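Local coordinates for protein glucoamylase (Thermoanaerobacterium thermosaccharolyticum, PDB 1LF6) that probably hydrolyses terminal 1,4-linked alpha-D-glucose residues one after another from the non-reducing ends of glucan chains, releasing beta-D-glucose, at residues 50-55 / 131-136; 57-62 / 122-127; 96-101 / 106-111. All coordinates share one frame; numbering follows the deposited sequence.

Contact 1: 50-55 / 131-136; sequences VWFTLA and NSLIMK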
ATOM      1  N   VAL A  50       6.797  -2.807 -14.325  1.00 23.52           N
ATOM      2  CA  VAL A  50       5.862  -1.688 -14.359  1.00 20.81           C
ATOM      3  C   VAL A  50       4.672  -1.981 -13.447  1.00 20.77           C
ATOM      4  O   VAL A  50       4.080  -3.057 -13.513  1.00 20.63           O
ATOM      5  CB  VAL A  50       5.316  -1.449 -15.789  1.00 21.62           C
ATOM      6  CG1 VAL A  50       4.213  -0.393 -15.760  1.00 17.48           C
ATOM      7  CG2 VAL A  50       6.448  -1.007 -16.714  1.00 22.04           C
ATOM      8  N   TRP A  51       4.325  -1.015 -12.602  1.00 20.66           N
ATOM      9  CA  TRP A  51       3.193  -1.142 -11.689  1.00 18.66           C
ATOM     10  C   TRP A  51       2.258   0.024 -11.955  1.00 18.76           C
ATOM     11  O   TRP A  51       2.715   1.114 -12.278  1.00 18.59           O
ATOM     12  CB  TRP A  51       3.640  -1.032 -10.230  1.00 19.09           C
ATOM     13  CG  TRP A  51       4.461  -2.160  -9.698  1.00 18.30           C
ATOM     14  CD1 TRP A  51       4.039  -3.164  -8.878  1.00 16.12           C
ATOM     15  CD2 TRP A  51       5.870  -2.339  -9.863  1.00 18.21           C
ATOM     16  NE1 TRP A  51       5.102  -3.953  -8.510  1.00 18.25           N
ATOM     17  CE2 TRP A  51       6.238  -3.469  -9.101  1.00 16.60           C
ATOM     18  CE3 TRP A  51       6.860  -1.651 -10.582  1.00 17.63           C
ATOM     19  CZ2 TRP A  51       7.559  -3.927  -9.033  1.00 17.65           C
ATOM     20  CZ3 TRP A  51       8.170  -2.108 -10.514  1.00 18.05           C
ATOM     21  CH2 TRP A  51       8.508  -3.236  -9.744  1.00 16.85           C
ATOM     22  N   PHE A  52       0.954  -0.195 -11.816  1.00 17.86           N
ATOM     23  CA  PHE A  52      -0.011   0.886 -12.015  1.00 18.42           C
ATOM     24  C   PHE A  52      -1.046   0.898 -10.896  1.00 17.71           C
ATOM     25  O   PHE A  52      -1.240  -0.103 -10.202  1.00 18.13           O
ATOM     26  CB  PHE A  52      -0.739   0.747 -13.361  1.00 16.69           C
ATOM     27  CG  PHE A  52      -1.623  -0.468 -13.457  1.00 16.96           C
ATOM     28  CD1 PHE A  52      -1.111  -1.688 -13.892  1.00 15.70           C
ATOM     29  CD2 PHE A  52      -2.967  -0.397 -13.095  1.00 15.37           C
ATOM     30  CE1 PHE A  52      -1.922  -2.819 -13.963  1.00 15.05           C
ATOM     31  CE2 PHE A  52      -3.783  -1.522 -13.164  1.00 16.79           C
ATOM     32  CZ  PHE A  52      -3.259  -2.736 -13.598  1.00 16.13           C
ATOM     33  N   THR A  53      -1.693   2.046 -10.718  1.00 17.36           N
ATOM     34  CA  THR A  53      -2.737   2.205  -9.711  1.00 16.30           C
ATOM     35  C   THR A  53      -3.867   2.975 -10.373  1.00 17.00           C
ATOM     36  O   THR A  53      -3.635   3.725 -11.319  1.00 18.59           O
ATOM     37  CB  THR A  53      -2.246   3.002  -8.472  1.00 15.22           C
ATOM     38  OG1 THR A  53      -1.855   4.328  -8.864  1.00 17.27           O
ATOM     39  CG2 THR A  53      -1.066   2.308  -7.830  1.00 14.07           C
ATOM     40  N   LEU A  54      -5.088   2.773  -9.886  1.00 16.53           N
ATOM     41  CA  LEU A  54      -6.259   3.450 -10.430  1.00 17.46           C
ATOM     42  C   LEU A  54      -6.940   4.260  -9.328  1.00 18.10           C
ATOM     43  O   LEU A  54      -7.000   3.829  -8.176  1.00 18.61           O
ATOM     44  CB  LEU A  54      -7.259   2.424 -10.988  1.00 17.20           C
ATOM     45  CG  LEU A  54      -6.740   1.414 -12.014  1.00 17.58           C
ATOM     46  CD1 LEU A  54      -7.849   0.427 -12.372  1.00 18.34           C
ATOM     47  CD2 LEU A  54      -6.252   2.146 -13.253  1.00 18.54           C
ATOM     48  N   ALA A  55      -7.457   5.427  -9.690  1.00 18.47           N
ATOM     49  CA  ALA A  55      -8.141   6.296  -8.740  1.00 19.00           C
ATOM     50  C   ALA A  55      -9.033   7.274  -9.498  1.00 20.05           C
ATOM     51  O   ALA A  55      -8.652   7.782 -10.555  1.00 21.89           O
ATOM     52  CB  ALA A  55      -7.119   7.062  -7.892  1.00 16.03           C
ATOM     53  N   ASN A 131       8.123  -3.632 -20.556  1.00 28.41           N
ATOM     54  CA  ASN A 131       7.712  -2.516 -19.709  1.00 28.52           C
ATOM     55  C   ASN A 131       6.742  -1.520 -20.338  1.00 28.34           C
ATOM     56  O   ASN A 131       7.122  -0.399 -20.690  1.00 28.07           O
ATOM     57  CB  ASN A 131       8.955  -1.774 -19.205  1.00 28.01           C
ATOM     58  CG  ASN A 131       9.929  -2.696 -18.494  1.00 27.67           C
ATOM     59  OD1 ASN A 131       9.533  -3.491 -17.649  1.00 29.49           O
ATOM     60  ND2 ASN A 131      11.208  -2.590 -18.830  1.00 27.22           N
ATOM     61  N   SER A 132       5.481  -1.921 -20.467  1.00 29.05           N
ATOM     62  CA  SER A 132       4.473  -1.034 -21.035  1.00 29.34           C
ATOM     63  C   SER A 132       3.111  -1.207 -20.373  1.00 28.38           C
ATOM     64  O   SER A 132       2.693  -2.323 -20.052  1.00 29.20           O
ATOM     65  CB  SER A 132       4.340  -1.267 -22.544  1.00 31.63           C
ATOM     66  OG  SER A 132       3.628  -2.460 -22.811  1.00 35.92           O
ATOM     67  N   LEU A 133       2.430  -0.086 -20.167  1.00 27.90           N
ATOM     68  CA  LEU A 133       1.102  -0.079 -19.567  1.00 26.48           C
ATOM     69  C   LEU A 133       0.112   0.080 -20.711  1.00 27.03           C
ATOM     70  O   LEU A 133       0.303   0.920 -21.593  1.00 25.21           O
ATOM     71  CB  LEU A 133       0.950   1.092 -18.593  1.00 27.97           C
ATOM     72  CG  LEU A 133      -0.438   1.238 -17.961  1.00 28.69           C
ATOM     73  CD1 LEU A 133      -0.735   0.025 -17.089  1.00 25.79           C
ATOM     74  CD2 LEU A 133      -0.490   2.520 -17.134  1.00 30.22           C
ATOM     75  N   ILE A 134      -0.947  -0.722 -20.688  1.00 25.52           N
ATOM     76  CA  ILE A 134      -1.942  -0.688 -21.747  1.00 25.37           C
ATOM     77  C   ILE A 134      -3.317  -0.267 -21.259  1.00 23.86           C
ATOM     78  O   ILE A 134      -3.755  -0.674 -20.187  1.00 25.69           O
ATOM     79  CB  ILE A 134      -2.070  -2.078 -22.400  1.00 25.18           C
ATOM     80  CG1 ILE A 134      -0.702  -2.539 -22.902  1.00 27.09           C
ATOM     81  CG2 ILE A 134      -3.080  -2.030 -23.532  1.00 24.91           C
ATOM     82  CD1 ILE A 134      -0.618  -4.019 -23.206  1.00 30.76           C
ATOM     83  N   MET A 135      -3.992   0.552 -22.053  1.00 24.48           N
ATOM     84  CA  MET A 135      -5.337   0.995 -21.727  1.00 26.02           C
ATOM     85  C   MET A 135      -6.184   1.046 -22.982  1.00 27.76           C
ATOM     86  O   MET A 135      -5.987   1.907 -23.840  1.00 28.81           O
ATOM     87  CB  MET A 135      -5.355   2.387 -21.085  1.00 25.73           C
ATOM     88  CG  MET A 135      -6.781   2.928 -20.921  1.00 26.04           C
ATOM     89  SD  MET A 135      -6.915   4.625 -20.322  1.00 30.41           S
ATOM     90  CE  MET A 135      -6.130   5.517 -21.685  1.00 30.48           C
ATOM     91  N   LYS A 136      -7.119   0.113 -23.099  1.00 29.05           N
ATOM     92  CA  LYS A 136      -8.017   0.120 -24.239  1.00 30.93           C
ATOM     93  C   LYS A 136      -9.185   0.966 -23.769  1.00 30.18           C
ATOM     94  O   LYS A 136      -9.647   0.823 -22.637  1.00 28.16           O
ATOM     95  CB  LYS A 136      -8.494  -1.293 -24.579  1.00 33.22           C
ATOM     96  CG  LYS A 136      -9.393  -1.354 -25.812  1.00 35.58           C
ATOM     97  CD  LYS A 136      -9.544  -2.783 -26.306  1.00 37.45           C
ATOM     98  CE  LYS A 136     -10.224  -2.841 -27.663  1.00 38.71           C
ATOM     99  NZ  LYS A 136     -10.312  -4.239 -28.182  1.00 41.39           N
TER
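Asn131 OD1 accepts a hydrogen bond from the backbone N of Lys49, the residue before Val50, and the Asn131 side chain lies against the valine. Val50 turns its CB toward 131-136 and meets Asn131 with CG2, which lies 3.6 Å from Asn131 CB and 4.1 Å from Asn131 OD1. The valine's other methyl, CG1, stands opposite the backbone N (chi1 173°), leaving CG2 on the N side as the branch that does the touching.

Two residues on, Phe52 also faces the partner strand. Leu133 CD1 comes obliquely to its ring, 3.6 Å from Phe52 CD1 and 3.8 Å from Phe52 CG, while Leu133 CD2 is 4.2 Å from Phe52 CB; the two side chains cross at about a right angle. Leu133 reaches this point with its far end, CG being swung away from its own N (chi1 177°).

Strands 51-55 and 132-141 belong to the two facing antiparallel sheets of the N-terminal super beta-sandwich, and this contact lies in the filling between them. The alternate residues serve the outer faces: Trp51 turns away to a cation-pi contact with Lys311, and Ser132 OG bonds to Thr264 OG1. What joins the two segments is apolar: a valine methyl on Asn131 CA and CB, and a leucine methyl on a phenyl ring; the polar tie, Asn131 OD1 to Lys49 N, lies just beyond segment 50-55.

Contact 2: 57-62 / 122-127; sequences GAISEV and KDIFTD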
ATOM      1  N   GLY A  57     -11.540   6.877 -11.392  1.00 21.18           N
ATOM      2  CA  GLY A  57     -11.824   6.489 -12.761  1.00 20.71           C
ATOM      3  C   GLY A  57     -10.684   6.599 -13.747  1.00 20.78           C
ATOM      4  O   GLY A  57     -10.890   6.486 -14.955  1.00 21.06           O
ATOM      5  N   ALA A  58      -9.471   6.803 -13.253  1.00 20.77           N
ATOM      6  CA  ALA A  58      -8.340   6.926 -14.157  1.00 19.18           C
ATOM      7  C   ALA A  58      -7.040   6.411 -13.573  1.00 19.41           C
ATOM      8  O   ALA A  58      -6.878   6.287 -12.357  1.00 19.71           O
ATOM      9  CB  ALA A  58      -8.173   8.384 -14.581  1.00 18.23           C
ATOM     10  N   ILE A  59      -6.116   6.097 -14.466  1.00 19.10           N
ATOM     11  CA  ILE A  59      -4.809   5.626 -14.069  1.00 20.98           C
ATOM     12  C   ILE A  59      -4.162   6.735 -13.244  1.00 22.21           C
ATOM     13  O   ILE A  59      -4.144   7.894 -13.661  1.00 22.18           O
ATOM     14  CB  ILE A  59      -3.944   5.339 -15.313  1.00 21.75           C
ATOM     15  CG1 ILE A  59      -4.440   4.061 -15.994  1.00 22.12           C
ATOM     16  CG2 ILE A  59      -2.473   5.262 -14.936  1.00 19.70           C
ATOM     17  CD1 ILE A  59      -3.848   3.820 -17.372  1.00 20.11           C
ATOM     18  N   SER A  60      -3.668   6.392 -12.060  1.00 21.47           N
ATOM     19  CA  SER A  60      -3.002   7.376 -11.221  1.00 21.77           C
ATOM     20  C   SER A  60      -1.499   7.095 -11.307  1.00 21.96           C
ATOM     21  O   SER A  60      -0.947   7.034 -12.407  1.00 22.23           O
ATOM     22  CB  SER A  60      -3.517   7.294  -9.776  1.00 23.33           C
ATOM     23  OG  SER A  60      -3.614   5.957  -9.315  1.00 22.68           O
ATOM     24  N   GLU A  61      -0.833   6.910 -10.174  1.00 21.67           N
ATOM     25  CA  GLU A  61       0.603   6.645 -10.201  1.00 22.90           C
ATOM     26  C   GLU A  61       0.983   5.368 -10.954  1.00 23.43           C
ATOM     27  O   GLU A  61       0.289   4.350 -10.875  1.00 22.30           O
ATOM     28  CB  GLU A  61       1.175   6.542  -8.783  1.00 25.03           C
ATOM     29  CG  GLU A  61       1.230   7.840  -7.995  1.00 29.37           C
ATOM     30  CD  GLU A  61      -0.049   8.127  -7.232  1.00 30.63           C
ATOM     31  OE1 GLU A  61      -0.922   7.244  -7.182  1.00 27.92           O
ATOM     32  OE2 GLU A  61      -0.172   9.239  -6.675  1.00 35.88           O
ATOM     33  N   VAL A  62       2.089   5.441 -11.693  1.00 22.16           N
ATOM     34  CA  VAL A  62       2.613   4.301 -12.437  1.00 20.92           C
ATOM     35  C   VAL A  62       4.080   4.221 -12.050  1.00 20.77           C
ATOM     36  O   VAL A  62       4.784   5.234 -12.039  1.00 22.73           O
ATOM     37  CB  VAL A  62       2.487   4.487 -13.972  1.00 20.77           C
ATOM     38  CG1 VAL A  62       2.964   3.227 -14.682  1.00 19.67           C
ATOM     39  CG2 VAL A  62       1.041   4.782 -14.351  1.00 16.53           C
ATOM     40  N   LYS A 122     -12.877   1.526 -19.971  1.00 23.99           N
ATOM     41  CA  LYS A 122     -11.458   1.212 -20.078  1.00 24.19           C
ATOM     42  C   LYS A 122     -11.086  -0.211 -19.669  1.00 24.52           C
ATOM     43  O   LYS A 122     -11.751  -0.836 -18.849  1.00 23.06           O
ATOM     44  CB  LYS A 122     -10.643   2.194 -19.227  1.00 24.54           C
ATOM     45  CG  LYS A 122     -10.962   3.666 -19.459  1.00 25.61           C
ATOM     46  CD  LYS A 122     -10.245   4.542 -18.433  1.00 26.89           C
ATOM     47  CE  LYS A 122     -10.502   6.021 -18.677  1.00 26.78           C
ATOM     48  NZ  LYS A 122      -9.831   6.881 -17.654  1.00 29.99           N
ATOM     49  N   ASP A 123     -10.002  -0.699 -20.257  1.00 24.89           N
ATOM     50  CA  ASP A 123      -9.456  -2.020 -19.975  1.00 25.81           C
ATOM     51  C   ASP A 123      -7.998  -1.714 -19.698  1.00 23.80           C
ATOM     52  O   ASP A 123      -7.281  -1.260 -20.593  1.00 21.68           O
ATOM     53  CB  ASP A 123      -9.580  -2.929 -21.202  1.00 29.36           C
ATOM     54  CG  ASP A 123     -10.957  -3.538 -21.340  1.00 33.32           C
ATOM     55  OD1 ASP A 123     -11.925  -2.905 -20.874  1.00 34.83           O
ATOM     56  OD2 ASP A 123     -11.078  -4.648 -21.921  1.00 35.92           O
ATOM     57  N   ILE A 124      -7.563  -1.953 -18.465  1.00 22.18           N
ATOM     58  CA  ILE A 124      -6.193  -1.642 -18.076  1.00 21.63           C
ATOM     59  C   ILE A 124      -5.406  -2.813 -17.500  1.00 21.47           C
ATOM     60  O   ILE A 124      -5.900  -3.551 -16.650  1.00 23.05           O
ATOM     61  CB  ILE A 124      -6.189  -0.487 -17.050  1.00 23.02           C
ATOM     62  CG1 ILE A 124      -6.935   0.717 -17.643  1.00 23.36           C
ATOM     63  CG2 ILE A 124      -4.756  -0.107 -16.676  1.00 22.65           C
ATOM     64  CD1 ILE A 124      -7.224   1.817 -16.643  1.00 25.50           C
ATOM     65  N   PHE A 125      -4.168  -2.955 -17.967  1.00 20.72           N
ATOM     66  CA  PHE A 125      -3.262  -4.009 -17.523  1.00 21.86           C
ATOM     67  C   PHE A 125      -1.901  -3.742 -18.150  1.00 21.51           C
ATOM     68  O   PHE A 125      -1.725  -2.746 -18.847  1.00 22.74           O
ATOM     69  CB  PHE A 125      -3.788  -5.385 -17.948  1.00 21.04           C
ATOM     70  CG  PHE A 125      -3.906  -5.558 -19.435  1.00 21.49           C
ATOM     71  CD1 PHE A 125      -2.861  -6.113 -20.171  1.00 22.62           C
ATOM     72  CD2 PHE A 125      -5.055  -5.151 -20.107  1.00 21.73           C
ATOM     73  CE1 PHE A 125      -2.961  -6.257 -21.554  1.00 23.49           C
ATOM     74  CE2 PHE A 125      -5.163  -5.290 -21.486  1.00 21.88           C
ATOM     75  CZ  PHE A 125      -4.115  -5.845 -22.213  1.00 21.73           C
ATOM     76  N   THR A 126      -0.935  -4.618 -17.908  1.00 23.21           N
ATOM     77  CA  THR A 126       0.392  -4.415 -18.472  1.00 23.27           C
ATOM     78  C   THR A 126       0.820  -5.537 -19.412  1.00 24.24           C
ATOM     79  O   THR A 126       0.186  -6.590 -19.472  1.00 22.62           O
ATOM     80  CB  THR A 126       1.448  -4.275 -17.364  1.00 24.47           C
ATOM     81  OG1 THR A 126       1.430  -5.442 -16.534  1.00 23.80           O
ATOM     82  CG2 THR A 126       1.163  -3.042 -16.513  1.00 22.18           C
ATOM     83  N   ASP A 127       1.900  -5.288 -20.143  1.00 25.69           N
ATOM     84  CA  ASP A 127       2.458  -6.247 -21.084  1.00 26.41           C
ATOM     85  C   ASP A 127       3.361  -7.180 -20.286  1.00 26.92           C
ATOM     86  O   ASP A 127       4.378  -6.754 -19.741  1.00 26.72           O
ATOM     87  CB  ASP A 127       3.258  -5.495 -22.158  1.00 27.79           C
ATOM     88  CG  ASP A 127       3.752  -6.402 -23.283  1.00 27.10           C
ATOM     89  OD1 ASP A 127       3.986  -5.882 -24.393  1.00 27.15           O
ATOM     90  OD2 ASP A 127       3.915  -7.618 -23.059  1.00 27.88           O
TER
HETATM   91  O   HOH W   1      -6.969   6.289 -17.496  1.00 15.06           O
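Within the super beta-sandwich, strand 58-63 of one sheet faces strand 118-126 of the other, and Lys122 reaches across from the second to the first. Its chain is extended beyond CG, and NZ donates a hydrogen bond of 2.9 Å to Gly57 O, lying in the carbonyl plane with a C=O...N angle of 146°. Lys122 NZ also donates to a water 2.9 Å away; that water accepts a second bond, of 3.2 Å, from Ile59 N, bridging the ammonium group to the strand backbone. A salt bridge to Glu89 OE2 gives the buried charge an ionic partner, and Gly57 O takes a further bond from Asn111 ND2.

Beyond this polar cluster the contact becomes aliphatic. Ile124 CD1 lies 3.6 Å from Ile59 CG1 and 4.0 Å from Ile59 CD1, and Ile124 CG2 is 4.1 Å from Ile59 CD1. In Ile124, CG1 is set opposite the carbonyl carbon (chi1 -55°), and the extended chi2 carries CD1 out to Ile59. Leu54 of the adjacent strand 51-55 touches both isoleucines, and Leu133 of strand 132-141 packs on Ile59, while Phe125, on the other face of its strand, meets Leu272 of helix 269-284.

Contact 3: 96-101 / 106-111; sequences KVEKFT and GYKLVN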
ATOM      1  N   LYS A  96     -17.157   3.134 -12.118  1.00 24.93           N
ATOM      2  CA  LYS A  96     -17.492   1.807 -11.613  1.00 25.88           C
ATOM      3  C   LYS A  96     -16.310   0.925 -11.971  1.00 24.21           C
ATOM      4  O   LYS A  96     -15.878   0.904 -13.125  1.00 25.29           O
ATOM      5  CB  LYS A  96     -18.753   1.259 -12.295  1.00 28.77           C
ATOM      6  CG  LYS A  96     -19.990   2.129 -12.136  1.00 33.29           C
ATOM      7  CD  LYS A  96     -20.402   2.232 -10.679  1.00 36.66           C
ATOM      8  CE  LYS A  96     -21.543   3.217 -10.495  1.00 37.23           C
ATOM      9  NZ  LYS A  96     -21.944   3.323  -9.062  1.00 40.09           N
ATOM     10  N   VAL A  97     -15.783   0.197 -10.993  1.00 20.79           N
ATOM     11  CA  VAL A  97     -14.643  -0.666 -11.255  1.00 20.44           C
ATOM     12  C   VAL A  97     -14.959  -2.138 -11.021  1.00 20.65           C
ATOM     13  O   VAL A  97     -15.764  -2.482 -10.159  1.00 21.12           O
ATOM     14  CB  VAL A  97     -13.431  -0.285 -10.363  1.00 18.15           C
ATOM     15  CG1 VAL A  97     -13.739  -0.600  -8.902  1.00 15.46           C
ATOM     16  CG2 VAL A  97     -12.176  -1.036 -10.829  1.00 18.11           C
ATOM     17  N   GLU A  98     -14.328  -2.998 -11.813  1.00 21.62           N
ATOM     18  CA  GLU A  98     -14.492  -4.440 -11.683  1.00 21.96           C
ATOM     19  C   GLU A  98     -13.260  -5.063 -12.320  1.00 20.51           C
ATOM     20  O   GLU A  98     -12.705  -4.503 -13.264  1.00 21.80           O
ATOM     21  CB  GLU A  98     -15.760  -4.923 -12.403  1.00 25.23           C
ATOM     22  CG  GLU A  98     -15.684  -4.893 -13.922  1.00 31.69           C
ATOM     23  CD  GLU A  98     -16.813  -5.667 -14.591  1.00 36.27           C
ATOM     24  OE1 GLU A  98     -16.829  -5.732 -15.840  1.00 40.98           O
ATOM     25  OE2 GLU A  98     -17.685  -6.211 -13.878  1.00 37.45           O
ATOM     26  N   LYS A  99     -12.810  -6.203 -11.798  1.00 19.76           N
ATOM     27  CA  LYS A  99     -11.632  -6.865 -12.362  1.00 20.21           C
ATOM     28  C   LYS A  99     -12.042  -7.781 -13.510  1.00 18.94           C
ATOM     29  O   LYS A  99     -13.203  -8.176 -13.603  1.00 19.71           O
ATOM     30  CB  LYS A  99     -10.899  -7.681 -11.285  1.00 19.59           C
ATOM     31  CG  LYS A  99     -10.501  -6.875 -10.045  1.00 21.60           C
ATOM     32  CD  LYS A  99      -9.344  -7.507  -9.279  1.00 18.42           C
ATOM     33  CE  LYS A  99      -9.649  -8.921  -8.799  1.00 18.57           C
ATOM     34  NZ  LYS A  99     -10.829  -8.968  -7.887  1.00 16.24           N
ATOM     35  N   PHE A 100     -11.090  -8.108 -14.382  1.00 19.75           N
ATOM     36  CA  PHE A 100     -11.358  -8.992 -15.515  1.00 19.48           C
ATOM     37  C   PHE A 100     -11.932 -10.295 -14.962  1.00 21.11           C
ATOM     38  O   PHE A 100     -12.931 -10.808 -15.462  1.00 22.47           O
ATOM     39  CB  PHE A 100     -10.063  -9.269 -16.292  1.00 19.78           C
ATOM     40  CG  PHE A 100      -9.497  -8.056 -16.993  1.00 20.06           C
ATOM     41  CD1 PHE A 100      -8.174  -8.046 -17.423  1.00 18.87           C
ATOM     42  CD2 PHE A 100     -10.286  -6.929 -17.231  1.00 19.67           C
ATOM     43  CE1 PHE A 100      -7.642  -6.940 -18.073  1.00 18.81           C
ATOM     44  CE2 PHE A 100      -9.759  -5.817 -17.882  1.00 19.64           C
ATOM     45  CZ  PHE A 100      -8.435  -5.824 -18.302  1.00 18.53           C
ATOM     46  N   THR A 101     -11.287 -10.822 -13.926  1.00 21.29           N
ATOM     47  CA  THR A 101     -11.728 -12.043 -13.258  1.00 21.67           C
ATOM     48  C   THR A 101     -11.338 -11.924 -11.786  1.00 23.45           C
ATOM     49  O   THR A 101     -10.624 -10.997 -11.400  1.00 21.81           O
ATOM     50  CB  THR A 101     -11.044 -13.307 -13.820  1.00 22.59           C
ATOM     51  OG1 THR A 101      -9.658 -13.298 -13.463  1.00 22.83           O
ATOM     52  CG2 THR A 101     -11.178 -13.369 -15.338  1.00 22.74           C
ATOM     53  N   GLY A 106      -6.433  -7.308 -13.389  1.00 23.45           N
ATOM     54  CA  GLY A 106      -6.704  -6.563 -14.603  1.00 22.11           C
ATOM     55  C   GLY A 106      -8.006  -5.847 -14.312  1.00 21.35           C
ATOM     56  O   GLY A 106      -8.885  -6.413 -13.669  1.00 20.98           O
ATOM     57  N   TYR A 107      -8.152  -4.616 -14.781  1.00 20.40           N
ATOM     58  CA  TYR A 107      -9.364  -3.868 -14.479  1.00 20.73           C
ATOM     59  C   TYR A 107     -10.131  -3.265 -15.644  1.00 21.15           C
ATOM     60  O   TYR A 107      -9.569  -2.903 -16.682  1.00 20.05           O
ATOM     61  CB  TYR A 107      -9.041  -2.734 -13.503  1.00 21.38           C
ATOM     62  CG  TYR A 107      -8.408  -3.182 -12.207  1.00 19.31           C
ATOM     63  CD1 TYR A 107      -9.169  -3.332 -11.050  1.00 17.85           C
ATOM     64  CD2 TYR A 107      -7.041  -3.431 -12.134  1.00 19.70           C
ATOM     65  CE1 TYR A 107      -8.580  -3.714  -9.848  1.00 18.63           C
ATOM     66  CE2 TYR A 107      -6.441  -3.815 -10.941  1.00 17.91           C
ATOM     67  CZ  TYR A 107      -7.216  -3.954  -9.802  1.00 17.52           C
ATOM     68  OH  TYR A 107      -6.619  -4.339  -8.622  1.00 17.47           O
ATOM     69  N   LYS A 108     -11.434  -3.144 -15.421  1.00 21.42           N
ATOM     70  CA  LYS A 108     -12.354  -2.547 -16.367  1.00 22.62           C
ATOM     71  C   LYS A 108     -12.995  -1.381 -15.629  1.00 22.22           C
ATOM     72  O   LYS A 108     -13.481  -1.535 -14.506  1.00 22.33           O
ATOM     73  CB  LYS A 108     -13.440  -3.541 -16.783  1.00 23.74           C
ATOM     74  CG  LYS A 108     -14.494  -2.939 -17.707  1.00 27.30           C
ATOM     75  CD  LYS A 108     -15.588  -3.949 -18.032  1.00 28.57           C
ATOM     76  CE  LYS A 108     -16.640  -3.341 -18.934  1.00 31.60           C
ATOM     77  NZ  LYS A 108     -17.751  -4.297 -19.200  1.00 35.51           N
ATOM     78  N   LEU A 109     -12.975  -0.213 -16.250  1.00 22.09           N
ATOM     79  CA  LEU A 109     -13.569   0.973 -15.644  1.00 21.95           C
ATOM     80  C   LEU A 109     -14.660   1.521 -16.550  1.00 21.59           C
ATOM     81  O   LEU A 109     -14.486   1.614 -17.765  1.00 23.09           O
ATOM     82  CB  LEU A 109     -12.504   2.052 -15.430  1.00 21.85           C
ATOM     83  CG  LEU A 109     -11.451   1.825 -14.341  1.00 22.69           C
ATOM     84  CD1 LEU A 109     -10.325   2.842 -14.492  1.00 22.66           C
ATOM     85  CD2 LEU A 109     -12.103   1.937 -12.979  1.00 19.19           C
ATOM     86  N   VAL A 110     -15.789   1.868 -15.956  1.00 22.44           N
ATOM     87  CA  VAL A 110     -16.890   2.440 -16.710  1.00 22.22           C
ATOM     88  C   VAL A 110     -17.188   3.778 -16.067  1.00 22.54           C
ATOM     89  O   VAL A 110     -17.689   3.837 -14.945  1.00 21.74           O
ATOM     90  CB  VAL A 110     -18.155   1.554 -16.652  1.00 23.23           C
ATOM     91  CG1 VAL A 110     -19.291   2.217 -17.422  1.00 21.89           C
ATOM     92  CG2 VAL A 110     -17.857   0.190 -17.244  1.00 23.25           C
ATOM     93  N   ASN A 111     -16.851   4.855 -16.770  1.00 23.42           N
ATOM     94  CA  ASN A 111     -17.088   6.200 -16.258  1.00 24.28           C
ATOM     95  C   ASN A 111     -18.266   6.826 -16.983  1.00 24.83           C
ATOM     96  O   ASN A 111     -18.221   7.037 -18.197  1.00 24.69           O
ATOM     97  CB  ASN A 111     -15.836   7.065 -16.436  1.00 23.72           C
ATOM     98  CG  ASN A 111     -14.620   6.469 -15.753  1.00 22.86           C
ATOM     99  OD1 ASN A 111     -14.747   5.713 -14.792  1.00 23.60           O
ATOM    100  ND2 ASN A 111     -13.435   6.814 -16.240  1.00 22.47           N
TER
HETATM  101  O   HOH W   2     -16.132  -1.331 -14.667  1.00 32.40           O
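The Phe100 ring lies over the backbone of Gly106: on one face it receives Gly106 CA in a CH-pi contact, 3.8 Å from the ring centroid and 25° off the normal. Gly106 C sits above the ring centre on the same face, with Tyr107 N offset toward the rim, and Phe100 CE2 comes within 3.2 Å of Tyr107 O. Lys273 of helix 269-284 adds a cation-pi contact to this ring. The Tyr107 ring is approached obliquely by Val97 CG2, 3.8 Å from Tyr107 CD1, and by Lys99 CG, 3.7 Å from Tyr107 CE1; Tyr107 OH is hydrogen-bonded to Val40 O.

Segments 96-101 and 106-111 form an antiparallel beta hairpin on strands 93-99 and 107-113. Lys96 with Val110 and Glu98 with Lys108 are its hydrogen-bonded pairs, and Val97 with Leu109 and Lys99 with Tyr107 its non-hydrogen-bonded ones. The Lys108 N bond to Glu98 O (2.8 Å) runs nearly along the C=O axis, whereas Phe100 N reaches Gly106 O (2.9 Å) from 46° out of the carbonyl plane. A water donates to Lys96 O and Lys108 O.

On the face of Val97, Lys99, Tyr107 and Leu109, Val97 CG2 touches Leu109 CD2 at 3.7 Å. On the other, Glu98 CG sits between its N and carbonyl carbon (chi1 72°); the carboxylate lies alongside the Lys108 chain, OE1 nearer CD than NZ, which it meets in a long 3.8 Å salt bridge.

Contacts 1 and 2 both join the two sheets of the sandwich and are buried, their centres about 4 Å apart; contact 3 pairs neighbouring strands within one sheet and is partly exposed. Strands 51-55 and 58-63 are neighbours in one sheet, strands 118-126 and 132-141 in the other. Contact 3 continues the second sheet: Lys122 N lies 2.7 Å from Leu109 O, a probable hydrogen bond. The face carrying Tyr107 and Leu109 meets contact 1, with Leu54 CD1 3.6 Å from Tyr107 CB. Contact 1 relies on apolar packing, contact 2 adds a buried lysine, and contact 3 depends on backbone bonds, with Lys96, Glu98 and Lys108 on the face turned away from the sandwich interior.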